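Local coordinates for 2-C-methyl-D-erythritol 4-phosphate cytidylyltransferase (Anaerococcus prevotii, PDB 4KT7), which probably transfers a cytidylyl group from CTP to 2-C-methyl-D-erythritol 4-phosphate, releasing diphosphate, in the second step of the DXP route to isoprenoids, at residues I32-G36 with R37-E41; L58-K62 with D63-I67; D66-K69 with D70-K74. All blocks are in the same frame, centred on the assembly; numbering follows the deposited sequence. Where two conformers were deposited one is given.

How the interactions relate
All three contacts are local, made between neighbours along the chain, and each combines backbone hydrogen bonds with a different side-chain chemistry. Interaction 1 is a small hairpin leading into helix 39-48, exposed at its turn and buried at its valines and Ile32. Interactions 2 and 3 share Asp66, Ile67 and helix 65-73: interaction 2 brings strand 55-60 into that helix through charged groups and a water, whereas interaction 3 is regular helix with an apolar side and a charged one. Leu40 ties the contacts together, its CD2 packing on Ile68 CD1 at 3.7 Å and its CD1 reaching Leu58, while Lys38 lays its aliphatic chain on Ile71.

Interaction 1: I32-G36 with R37-E41; sequences IEVGG and RKVLE
Val34 and Arg37 pair across a tight beta hairpin, strands 33-34 and 37-38, whose type I' turn runs through Gly35 and Gly36. The two residues satisfy each other twice: Val34 N donates to Arg37 O at 3.0 Å, nearly straight at 169°, and Arg37 N returns a bond to Val34 O, arriving from above the carbonyl plane. Both glycines have positive phi, as this turn requires. One step past the strand ends, Val39 N, at the start of helix 39-48, gives its hydrogen to Ile32 O at 3.2 Å, and Lys38 CA adds a CH...O contact to the same oxygen. A first-turn amide of the helix thus finds its acceptor in the residue just before strand 33-34. Glu33 and Lys38 form the non-hydrogen-bonded pair and run side by side, but Glu33 OE2 stays 4.2 Å from Lys38 NZ, beyond a salt bridge. In the conformer given, the Arg37 guanidinium makes a salt bridge to Asp45, while Asn228 of helix 221-231 accepts from Gly35 N. On the buried side, Val39 CG2 sits beside its own backbone N and meets Val34 CG2 at 3.9 Å; the same methyl presses on Ile32 CG2 at 3.4 Å, a close methyl-methyl approach.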
ATOM      1  N   ILE A  32      -3.913  10.691 -20.017  1.00 64.80           N
ATOM      2  CA  ILE A  32      -4.345   9.844 -18.917  1.00 66.58           C
ATOM      3  C   ILE A  32      -5.864   9.661 -19.004  1.00 64.18           C
ATOM      4  O   ILE A  32      -6.639  10.544 -18.618  1.00 59.03           O
ATOM      5  CB  ILE A  32      -3.943  10.464 -17.546  1.00 70.30           C
ATOM      6  CG1 ILE A  32      -2.428  10.682 -17.486  1.00 72.92           C
ATOM      7  CG2 ILE A  32      -4.369   9.585 -16.394  1.00 66.01           C
ATOM      8  CD1 ILE A  32      -1.954  11.373 -16.221  1.00 70.63           C
ATOM      9  N   GLU A  33      -6.279   8.514 -19.530  1.00 68.19           N
ATOM     10  CA  GLU A  33      -7.694   8.202 -19.680  1.00 61.31           C
ATOM     11  C   GLU A  33      -8.063   6.868 -19.055  1.00 65.24           C
ATOM     12  O   GLU A  33      -7.283   5.914 -19.055  1.00 71.94           O
ATOM     13  CB  GLU A  33      -8.100   8.204 -21.153  1.00 62.73           C
ATOM     14  CG  GLU A  33      -8.222   9.587 -21.743  1.00 74.39           C
ATOM     15  CD  GLU A  33      -8.352   9.568 -23.249  1.00 74.19           C
ATOM     16  OE1 GLU A  33      -8.077   8.512 -23.862  1.00 73.23           O
ATOM     17  OE2 GLU A  33      -8.724  10.617 -23.818  1.00 74.59           O
ATOM     18  N   VAL A  34      -9.282   6.814 -18.547  1.00 64.12           N
ATOM     19  CA  VAL A  34      -9.784   5.652 -17.844  1.00 60.86           C
ATOM     20  C   VAL A  34     -11.269   5.525 -18.202  1.00 61.87           C
ATOM     21  O   VAL A  34     -12.010   6.507 -18.143  1.00 59.26           O
ATOM     22  CB  VAL A  34      -9.548   5.823 -16.315  1.00 62.76           C
ATOM     23  CG1 VAL A  34     -10.566   5.069 -15.509  1.00 59.74           C
ATOM     24  CG2 VAL A  34      -8.141   5.380 -15.936  1.00 61.15           C
ATOM     25  N   GLY A  35     -11.696   4.338 -18.620  1.00 62.58           N
ATOM     26  CA  GLY A  35     -13.082   4.138 -19.007  1.00 75.89           C
ATOM     27  C   GLY A  35     -13.585   5.006 -20.156  1.00 72.86           C
ATOM     28  O   GLY A  35     -14.790   5.086 -20.403  1.00 77.73           O
ATOM     29  N   GLY A  36     -12.670   5.650 -20.872  1.00 66.25           N
ATOM     30  CA  GLY A  36     -13.054   6.493 -21.990  1.00 63.55           C
ATOM     31  C   GLY A  36     -13.208   7.953 -21.605  1.00 63.17           C
ATOM     32  O   GLY A  36     -13.715   8.762 -22.388  1.00 65.20           O
ATOM     33  N   ARG A  37     -12.760   8.303 -20.406  0.53 59.58           N
ATOM     34  CA  ARG A  37     -12.868   9.677 -19.938  0.53 62.46           C
ATOM     35  C   ARG A  37     -11.563  10.103 -19.265  0.53 56.65           C
ATOM     36  O   ARG A  37     -10.946   9.317 -18.542  0.53 56.77           O
ATOM     37  CB  ARG A  37     -14.051   9.808 -18.974  0.53 61.57           C
ATOM     38  CG  ARG A  37     -14.536  11.231 -18.732  0.53 61.43           C
ATOM     39  CD  ARG A  37     -16.024  11.232 -18.399  0.53 62.15           C
ATOM     40  NE  ARG A  37     -16.404  10.047 -17.628  0.53 62.02           N
ATOM     41  CZ  ARG A  37     -17.044  10.082 -16.463  0.53 60.81           C
ATOM     42  NH1 ARG A  37     -17.385  11.245 -15.927  0.53 59.27           N
ATOM     43  NH2 ARG A  37     -17.344   8.955 -15.834  0.53 57.80           N
ATOM     44  N   LYS A  38     -11.136  11.336 -19.526  1.00 59.58           N
ATOM     45  CA  LYS A  38      -9.926  11.881 -18.922  1.00 55.40           C
ATOM     46  C   LYS A  38     -10.075  11.798 -17.403  1.00 53.88           C
ATOM     47  O   LYS A  38     -11.137  12.114 -16.871  1.00 52.84           O
ATOM     48  CB  LYS A  38      -9.711  13.329 -19.364  1.00 55.07           C
ATOM     49  CG  LYS A  38      -9.457  13.494 -20.857  1.00 57.05           C
ATOM     50  CD  LYS A  38      -9.320  14.964 -21.228  1.00 69.73           C
ATOM     51  CE  LYS A  38     -10.274  15.356 -22.354  1.00 70.06           C
ATOM     52  NZ  LYS A  38      -9.992  14.642 -23.624  1.00 74.19           N
ATOM     53  N   VAL A  39      -9.032  11.344 -16.713  1.00 35.24           N
ATOM     54  CA  VAL A  39      -9.111  11.151 -15.263  1.00 28.93           C
ATOM     55  C   VAL A  39      -9.554  12.406 -14.516  1.00 35.08           C
ATOM     56  O   VAL A  39     -10.346  12.332 -13.573  1.00 27.85           O
ATOM     57  CB  VAL A  39      -7.793  10.598 -14.698  1.00 28.70           C
ATOM     58  CG1 VAL A  39      -7.789  10.644 -13.179  1.00 32.16           C
ATOM     59  CG2 VAL A  39      -7.576   9.164 -15.208  1.00 32.75           C
ATOM     60  N   LEU A  40      -9.076  13.562 -14.956  1.00 33.94           N
ATOM     61  CA  LEU A  40      -9.388  14.807 -14.268  1.00 32.84           C
ATOM     62  C   LEU A  40     -10.874  15.117 -14.397  1.00 34.54           C
ATOM     63  O   LEU A  40     -11.466  15.696 -13.490  1.00 34.70           O
ATOM     64  CB  LEU A  40      -8.549  15.965 -14.820  1.00 34.02           C
ATOM     65  CG  LEU A  40      -8.783  17.315 -14.143  1.00 31.12           C
ATOM     66  CD1 LEU A  40      -8.520  17.225 -12.643  1.00 23.63           C
ATOM     67  CD2 LEU A  40      -7.911  18.395 -14.773  1.00 37.73           C
ATOM     68  N   GLU A  41     -11.476  14.724 -15.519  1.00 34.09           N
ATOM     69  CA  GLU A  41     -12.897  14.977 -15.744  1.00 34.90           C
ATOM     70  C   GLU A  41     -13.767  14.176 -14.787  1.00 30.70           C
ATOM     71  O   GLU A  41     -14.776  14.675 -14.293  1.00 31.25           O
ATOM     72  CB  GLU A  41     -13.295  14.641 -17.181  1.00 41.94           C
ATOM     73  CG  GLU A  41     -12.918  15.680 -18.209  1.00 50.43           C
ATOM     74  CD  GLU A  41     -13.482  15.341 -19.576  1.00 56.40           C
ATOM     75  OE1 GLU A  41     -12.916  14.455 -20.254  1.00 63.49           O
ATOM     76  OE2 GLU A  41     -14.508  15.939 -19.962  1.00 56.66           O
TER

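Interaction 2: L58-K62 with D63-I67; sequences LVIRK and DDEDI
Arg61 reaches over the turn that carries strand 55-60 into helix 65-73, the first connection of a beta-alpha-beta unit, and meets Asp63 and Asp64 in different ways. With CG beside its own backbone N (chi1 -67°) and a bend at chi3, its chain brings NH2 to Asp63 OD2 at 2.9 Å, a salt bridge. The guanidinium and carboxylate planes stand 72° apart, so the two groups do not lie flat together as a two-pronged pair. Asp64 is placed otherwise: its OD2 lies at the guanidinium edge, near that plane, yet 4.4 Å from Arg61 NE, and touches the aliphatic CB and CD instead. A water links the Arg61 backbone N (2.7 Å, accepting) to Asp64 OD2. That carboxylate also takes the amide of Leu21 and a salt bridge from Arg22. Beneath these charges, Ile60 CD1 packs against Glu65 CA at 3.8 Å, while the Glu65 carboxylate goes to the hydroxyls of Tyr81 and Tyr83. Two i to i+3 backbone hydrogen bonds, Asp64 N to Arg61 O and Glu65 N to Lys62 O, close the turn, in keeping with the 3-10 segment before the helix. Replacing Arg61 by an alanine removes the guanidinium, and would probably leave Asp63 OD2 without this cationic mate and take the CD contact from Asp64 OD2. Four acidic residues in a row, Asp63 to Asp66, lead into and begin the helix, where its dipole probably favours them, and the arginine probably tempers their mutual repulsion.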
ATOM      1  N   LEU A  58      -8.558  24.766  -9.800  1.00 20.54           N
ATOM      2  CA  LEU A  58      -7.706  23.766 -10.433  1.00 27.47           C
ATOM      3  C   LEU A  58      -6.311  24.328 -10.529  1.00 33.05           C
ATOM      4  O   LEU A  58      -6.111  25.471 -10.937  1.00 20.97           O
ATOM      5  CB  LEU A  58      -8.185  23.444 -11.846  1.00 25.66           C
ATOM      6  CG  LEU A  58      -9.440  22.593 -11.955  1.00 36.24           C
ATOM      7  CD1 LEU A  58     -10.038  22.730 -13.350  1.00 39.52           C
ATOM      8  CD2 LEU A  58      -9.063  21.154 -11.692  1.00 38.06           C
ATOM      9  N   VAL A  59      -5.325  23.537 -10.159  1.00 19.41           N
ATOM     10  CA  VAL A  59      -3.965  23.987 -10.383  1.00 22.51           C
ATOM     11  C   VAL A  59      -3.390  23.125 -11.501  1.00 21.49           C
ATOM     12  O   VAL A  59      -3.326  21.888 -11.378  1.00 23.70           O
ATOM     13  CB  VAL A  59      -3.130  23.904  -9.098  1.00 20.06           C
ATOM     14  CG1 VAL A  59      -1.783  24.536  -9.323  1.00 18.12           C
ATOM     15  CG2 VAL A  59      -3.852  24.630  -7.934  1.00 24.47           C
ATOM     16  N   ILE A  60      -2.989  23.770 -12.595  1.00 24.42           N
ATOM     17  CA  ILE A  60      -2.645  23.048 -13.818  1.00 23.46           C
ATOM     18  C   ILE A  60      -1.225  23.303 -14.316  1.00 26.40           C
ATOM     19  O   ILE A  60      -0.544  24.230 -13.866  1.00 31.13           O
ATOM     20  CB  ILE A  60      -3.616  23.404 -14.961  1.00 25.73           C
ATOM     21  CG1 ILE A  60      -3.403  24.851 -15.408  1.00 26.20           C
ATOM     22  CG2 ILE A  60      -5.060  23.167 -14.520  1.00 24.78           C
ATOM     23  CD1 ILE A  60      -4.075  25.211 -16.754  1.00 28.42           C
ATOM     24  N   ARG A  61      -0.787  22.473 -15.259  1.00 29.76           N
ATOM     25  CA  ARG A  61       0.405  22.779 -16.028  1.00 31.05           C
ATOM     26  C   ARG A  61       0.011  23.775 -17.107  1.00 32.06           C
ATOM     27  O   ARG A  61      -1.066  23.656 -17.698  1.00 34.41           O
ATOM     28  CB  ARG A  61       0.948  21.512 -16.686  1.00 33.11           C
ATOM     29  CG  ARG A  61       1.494  20.494 -15.710  1.00 38.85           C
ATOM     30  CD  ARG A  61       2.020  19.274 -16.454  1.00 49.22           C
ATOM     31  NE  ARG A  61       2.702  19.620 -17.701  1.00 53.70           N
ATOM     32  CZ  ARG A  61       3.993  19.926 -17.799  1.00 56.80           C
ATOM     33  NH1 ARG A  61       4.756  19.943 -16.716  1.00 57.10           N
ATOM     34  NH2 ARG A  61       4.515  20.220 -18.985  1.00 55.18           N
ATOM     35  N   LYS A  62       0.874  24.745 -17.386  1.00 34.12           N
ATOM     36  CA  LYS A  62       0.570  25.737 -18.405  1.00 38.32           C
ATOM     37  C   LYS A  62       0.312  25.092 -19.772  1.00 43.19           C
ATOM     38  O   LYS A  62      -0.504  25.583 -20.563  1.00 41.01           O
ATOM     39  CB  LYS A  62       1.694  26.777 -18.507  1.00 39.52           C
ATOM     40  CG  LYS A  62       1.478  27.763 -19.644  1.00 45.84           C
ATOM     41  CD  LYS A  62       2.467  28.929 -19.673  1.00 53.12           C
ATOM     42  CE  LYS A  62       2.232  29.758 -20.943  1.00 60.82           C
ATOM     43  NZ  LYS A  62       2.807  31.134 -20.882  1.00 65.18           N
ATOM     44  N   ASP A  63       1.002  23.986 -20.039  1.00 41.62           N
ATOM     45  CA  ASP A  63       0.898  23.304 -21.326  1.00 43.03           C
ATOM     46  C   ASP A  63      -0.469  22.650 -21.561  1.00 40.27           C
ATOM     47  O   ASP A  63      -0.832  22.346 -22.709  1.00 38.31           O
ATOM     48  CB  ASP A  63       1.994  22.239 -21.453  1.00 48.34           C
ATOM     49  CG  ASP A  63       3.389  22.826 -21.419  1.00 58.98           C
ATOM     50  OD1 ASP A  63       3.527  24.054 -21.614  1.00 58.56           O
ATOM     51  OD2 ASP A  63       4.349  22.049 -21.209  1.00 65.05           O
ATOM     52  N   ASP A  64      -1.210  22.419 -20.478  1.00 40.72           N
ATOM     53  CA  ASP A  64      -2.519  21.762 -20.547  1.00 33.38           C
ATOM     54  C   ASP A  64      -3.674  22.767 -20.600  1.00 38.80           C
ATOM     55  O   ASP A  64      -4.842  22.369 -20.547  1.00 40.39           O
ATOM     56  CB  ASP A  64      -2.737  20.871 -19.320  1.00 31.19           C
ATOM     57  CG  ASP A  64      -1.934  19.577 -19.359  1.00 41.17           C
ATOM     58  OD1 ASP A  64      -1.673  19.035 -20.455  1.00 32.82           O
ATOM     59  OD2 ASP A  64      -1.592  19.077 -18.265  1.00 40.06           O
ATOM     60  N   GLU A  65      -3.356  24.058 -20.702  1.00 37.41           N
ATOM     61  CA  GLU A  65      -4.372  25.107 -20.560  1.00 36.76           C
ATOM     62  C   GLU A  65      -5.540  25.017 -21.560  1.00 38.13           C
ATOM     63  O   GLU A  65      -6.699  25.118 -21.169  1.00 36.27           O
ATOM     64  CB  GLU A  65      -3.741  26.507 -20.592  1.00 38.92           C
ATOM     65  CG  GLU A  65      -4.764  27.625 -20.389  1.00 41.96           C
ATOM     66  CD  GLU A  65      -4.135  28.996 -20.192  1.00 45.58           C
ATOM     67  OE1 GLU A  65      -2.917  29.143 -20.458  1.00 41.96           O
ATOM     68  OE2 GLU A  65      -4.862  29.932 -19.777  1.00 48.19           O
ATOM     69  N   ASP A  66      -5.238  24.808 -22.836  1.00 38.74           N
ATOM     70  CA  ASP A  66      -6.283  24.719 -23.855  1.00 47.34           C
ATOM     71  C   ASP A  66      -7.273  23.583 -23.610  1.00 44.20           C
ATOM     72  O   ASP A  66      -8.483  23.770 -23.713  1.00 45.33           O
ATOM     73  CB  ASP A  66      -5.659  24.597 -25.244  1.00 54.90           C
ATOM     74  CG  ASP A  66      -5.017  25.889 -25.699  1.00 62.35           C
ATOM     75  OD1 ASP A  66      -5.562  26.963 -25.355  1.00 64.34           O
ATOM     76  OD2 ASP A  66      -3.971  25.832 -26.385  1.00 64.49           O
ATOM     77  N   ILE A  67      -6.754  22.406 -23.285  1.00 42.97           N
ATOM     78  CA  ILE A  67      -7.606  21.272 -22.947  1.00 45.72           C
ATOM     79  C   ILE A  67      -8.322  21.503 -21.614  1.00 44.09           C
ATOM     80  O   ILE A  67      -9.455  21.044 -21.420  1.00 39.03           O
ATOM     81  CB  ILE A  67      -6.799  19.960 -22.904  1.00 44.68           C
ATOM     82  CG1 ILE A  67      -6.060  19.764 -24.230  1.00 46.17           C
ATOM     83  CG2 ILE A  67      -7.702  18.777 -22.619  1.00 41.87           C
ATOM     84  CD1 ILE A  67      -6.969  19.693 -25.442  1.00 49.97           C
TER
HETATM   85  O   HOH W   1      -2.385  20.366 -15.963  1.00 29.27           O

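Interaction 3: D66-K69 with D70-K74; sequences DIIK and DILEK
Asp66, Ile67 and Ile68 each accept an i to i+4 hydrogen bond from Asp70, Ile71 and Leu72 in regular alpha-helical geometry, the shortest being Leu72 N to Ile68 O at 2.9 Å; the next one, Glu73 N to Lys69 O, is weak. Two apolar pairs follow the same spacing. Ile68 and Leu72 lie alongside each other and point the same way, with Ile68 CG2 touching Leu72 CD1 at 3.9 Å. Ile67 and Ile71 cross at a slant instead, and Ile67 CG2 meets Ile71 CD1 at 4.0 Å. The torsion of Ile67 explains which branch touches: chi1 of -55° sets CG2 opposite the backbone N and leaves CG1 beside it, from where CD1 comes 4.2 Å from Asp70 OD2. Asp70 CG lies 3.4 Å from Asp66 O, and Glu73 lays CG over Lys69 O at 3.2 Å. Lys69 is stretched out on this exposed, charged side. The helix is therefore amphipathic, with its apolar ridge turned inward. Ile68 rests on Ile60 and Tyr81 and meets Leu40 of helix 39-48, while Leu72 reaches Leu58, Ile79 and Leu44. Helix 65-73, the crossover helix of a beta-alpha-beta unit, in this way lies against strands 55-60 and 79-83, the two parallel strands it connects, with helix 39-48 beside it.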
ATOM      1  N   ASP A  66      -5.238  24.808 -22.836  1.00 38.74           N
ATOM      2  CA  ASP A  66      -6.283  24.719 -23.855  1.00 47.34           C
ATOM      3  C   ASP A  66      -7.273  23.583 -23.610  1.00 44.20           C
ATOM      4  O   ASP A  66      -8.483  23.770 -23.713  1.00 45.33           O
ATOM      5  CB  ASP A  66      -5.659  24.597 -25.244  1.00 54.90           C
ATOM      6  CG  ASP A  66      -5.017  25.889 -25.699  1.00 62.35           C
ATOM      7  OD1 ASP A  66      -5.562  26.963 -25.355  1.00 64.34           O
ATOM      8  OD2 ASP A  66      -3.971  25.832 -26.385  1.00 64.49           O
ATOM      9  N   ILE A  67      -6.754  22.406 -23.285  1.00 42.97           N
ATOM     10  CA  ILE A  67      -7.606  21.272 -22.947  1.00 45.72           C
ATOM     11  C   ILE A  67      -8.322  21.503 -21.614  1.00 44.09           C
ATOM     12  O   ILE A  67      -9.455  21.044 -21.420  1.00 39.03           O
ATOM     13  CB  ILE A  67      -6.799  19.960 -22.904  1.00 44.68           C
ATOM     14  CG1 ILE A  67      -6.060  19.764 -24.230  1.00 46.17           C
ATOM     15  CG2 ILE A  67      -7.702  18.777 -22.619  1.00 41.87           C
ATOM     16  CD1 ILE A  67      -6.969  19.693 -25.442  1.00 49.97           C
ATOM     17  N   ILE A  68      -7.672  22.218 -20.697  1.00 34.83           N
ATOM     18  CA  ILE A  68      -8.328  22.590 -19.443  1.00 33.16           C
ATOM     19  C   ILE A  68      -9.543  23.481 -19.691  1.00 36.46           C
ATOM     20  O   ILE A  68     -10.599  23.274 -19.083  1.00 35.02           O
ATOM     21  CB  ILE A  68      -7.371  23.275 -18.453  1.00 31.35           C
ATOM     22  CG1 ILE A  68      -6.383  22.249 -17.885  1.00 32.74           C
ATOM     23  CG2 ILE A  68      -8.143  23.878 -17.287  1.00 30.05           C
ATOM     24  CD1 ILE A  68      -7.038  21.210 -16.973  1.00 31.17           C
ATOM     25  N   LYS A  69      -9.402  24.452 -20.594  1.00 36.20           N
ATOM     26  CA  LYS A  69     -10.511  25.323 -20.962  1.00 45.49           C
ATOM     27  C   LYS A  69     -11.684  24.531 -21.546  1.00 44.18           C
ATOM     28  O   LYS A  69     -12.854  24.805 -21.248  1.00 42.04           O
ATOM     29  CB  LYS A  69     -10.046  26.362 -21.987  1.00 48.83           C
ATOM     30  CG  LYS A  69      -9.037  27.369 -21.464  1.00 51.54           C
ATOM     31  CD  LYS A  69      -8.650  28.355 -22.571  1.00 59.86           C
ATOM     32  CE  LYS A  69      -7.736  29.462 -22.052  1.00 65.84           C
ATOM     33  NZ  LYS A  69      -7.284  30.397 -23.131  1.00 71.24           N
ATOM     34  N   ASP A  70     -11.367  23.557 -22.395  1.00 41.52           N
ATOM     35  CA  ASP A  70     -12.396  22.759 -23.059  1.00 48.33           C
ATOM     36  C   ASP A  70     -13.150  21.927 -22.030  1.00 42.18           C
ATOM     37  O   ASP A  70     -14.369  21.771 -22.096  1.00 42.40           O
ATOM     38  CB  ASP A  70     -11.771  21.835 -24.106  1.00 51.19           C
ATOM     39  CG  ASP A  70     -11.198  22.589 -25.294  1.00 54.54           C
ATOM     40  OD1 ASP A  70     -11.544  23.777 -25.481  1.00 55.76           O
ATOM     41  OD2 ASP A  70     -10.409  21.979 -26.048  1.00 54.12           O
ATOM     42  N   ILE A  71     -12.409  21.397 -21.072  1.00 40.03           N
ATOM     43  CA  ILE A  71     -13.005  20.605 -20.019  1.00 41.82           C
ATOM     44  C   ILE A  71     -13.898  21.483 -19.145  1.00 39.41           C
ATOM     45  O   ILE A  71     -15.003  21.079 -18.773  1.00 42.41           O
ATOM     46  CB  ILE A  71     -11.911  19.892 -19.205  1.00 41.63           C
ATOM     47  CG1 ILE A  71     -11.392  18.683 -19.999  1.00 41.51           C
ATOM     48  CG2 ILE A  71     -12.421  19.479 -17.830  1.00 40.24           C
ATOM     49  CD1 ILE A  71     -10.055  18.154 -19.504  1.00 38.95           C
ATOM     50  N   LEU A  72     -13.449  22.705 -18.868  1.00 38.71           N
ATOM     51  CA  LEU A  72     -14.180  23.596 -17.963  1.00 40.06           C
ATOM     52  C   LEU A  72     -15.466  24.185 -18.540  1.00 38.22           C
ATOM     53  O   LEU A  72     -16.325  24.645 -17.784  1.00 40.85           O
ATOM     54  CB  LEU A  72     -13.274  24.717 -17.441  1.00 38.27           C
ATOM     55  CG  LEU A  72     -12.279  24.250 -16.386  1.00 40.60           C
ATOM     56  CD1 LEU A  72     -11.473  25.410 -15.819  1.00 46.30           C
ATOM     57  CD2 LEU A  72     -13.041  23.550 -15.279  1.00 36.45           C
ATOM     58  N   GLU A  73     -15.610  24.167 -19.863  1.00 39.87           N
ATOM     59  CA  GLU A  73     -16.812  24.721 -20.493  1.00 54.62           C
ATOM     60  C   GLU A  73     -18.056  23.939 -20.102  1.00 54.81           C
ATOM     61  O   GLU A  73     -19.151  24.491 -20.023  1.00 56.08           O
ATOM     62  CB  GLU A  73     -16.687  24.723 -22.016  1.00 56.15           C
ATOM     63  CG  GLU A  73     -15.682  25.708 -22.557  1.00 61.03           C
ATOM     64  CD  GLU A  73     -15.864  25.943 -24.037  1.00 68.17           C
ATOM     65  OE1 GLU A  73     -16.065  24.954 -24.780  1.00 71.39           O
ATOM     66  OE2 GLU A  73     -15.823  27.117 -24.458  1.00 72.82           O
ATOM     67  N   LYS A  74     -17.881  22.647 -19.865  1.00 55.86           N
ATOM     68  CA  LYS A  74     -18.993  21.776 -19.499  1.00 62.08           C
ATOM     69  C   LYS A  74     -19.539  22.109 -18.098  1.00 63.03           C
ATOM     70  O   LYS A  74     -20.675  21.763 -17.760  1.00 60.17           O
ATOM     71  CB  LYS A  74     -18.568  20.301 -19.635  1.00 64.37           C
ATOM     72  CG  LYS A  74     -18.907  19.397 -18.456  1.00 64.92           C
ATOM     73  CD  LYS A  74     -18.603  17.925 -18.762  1.00 68.10           C
ATOM     74  CE  LYS A  74     -19.043  17.025 -17.604  1.00 67.40           C
ATOM     75  NZ  LYS A  74     -18.654  15.593 -17.779  1.00 67.68           N
TER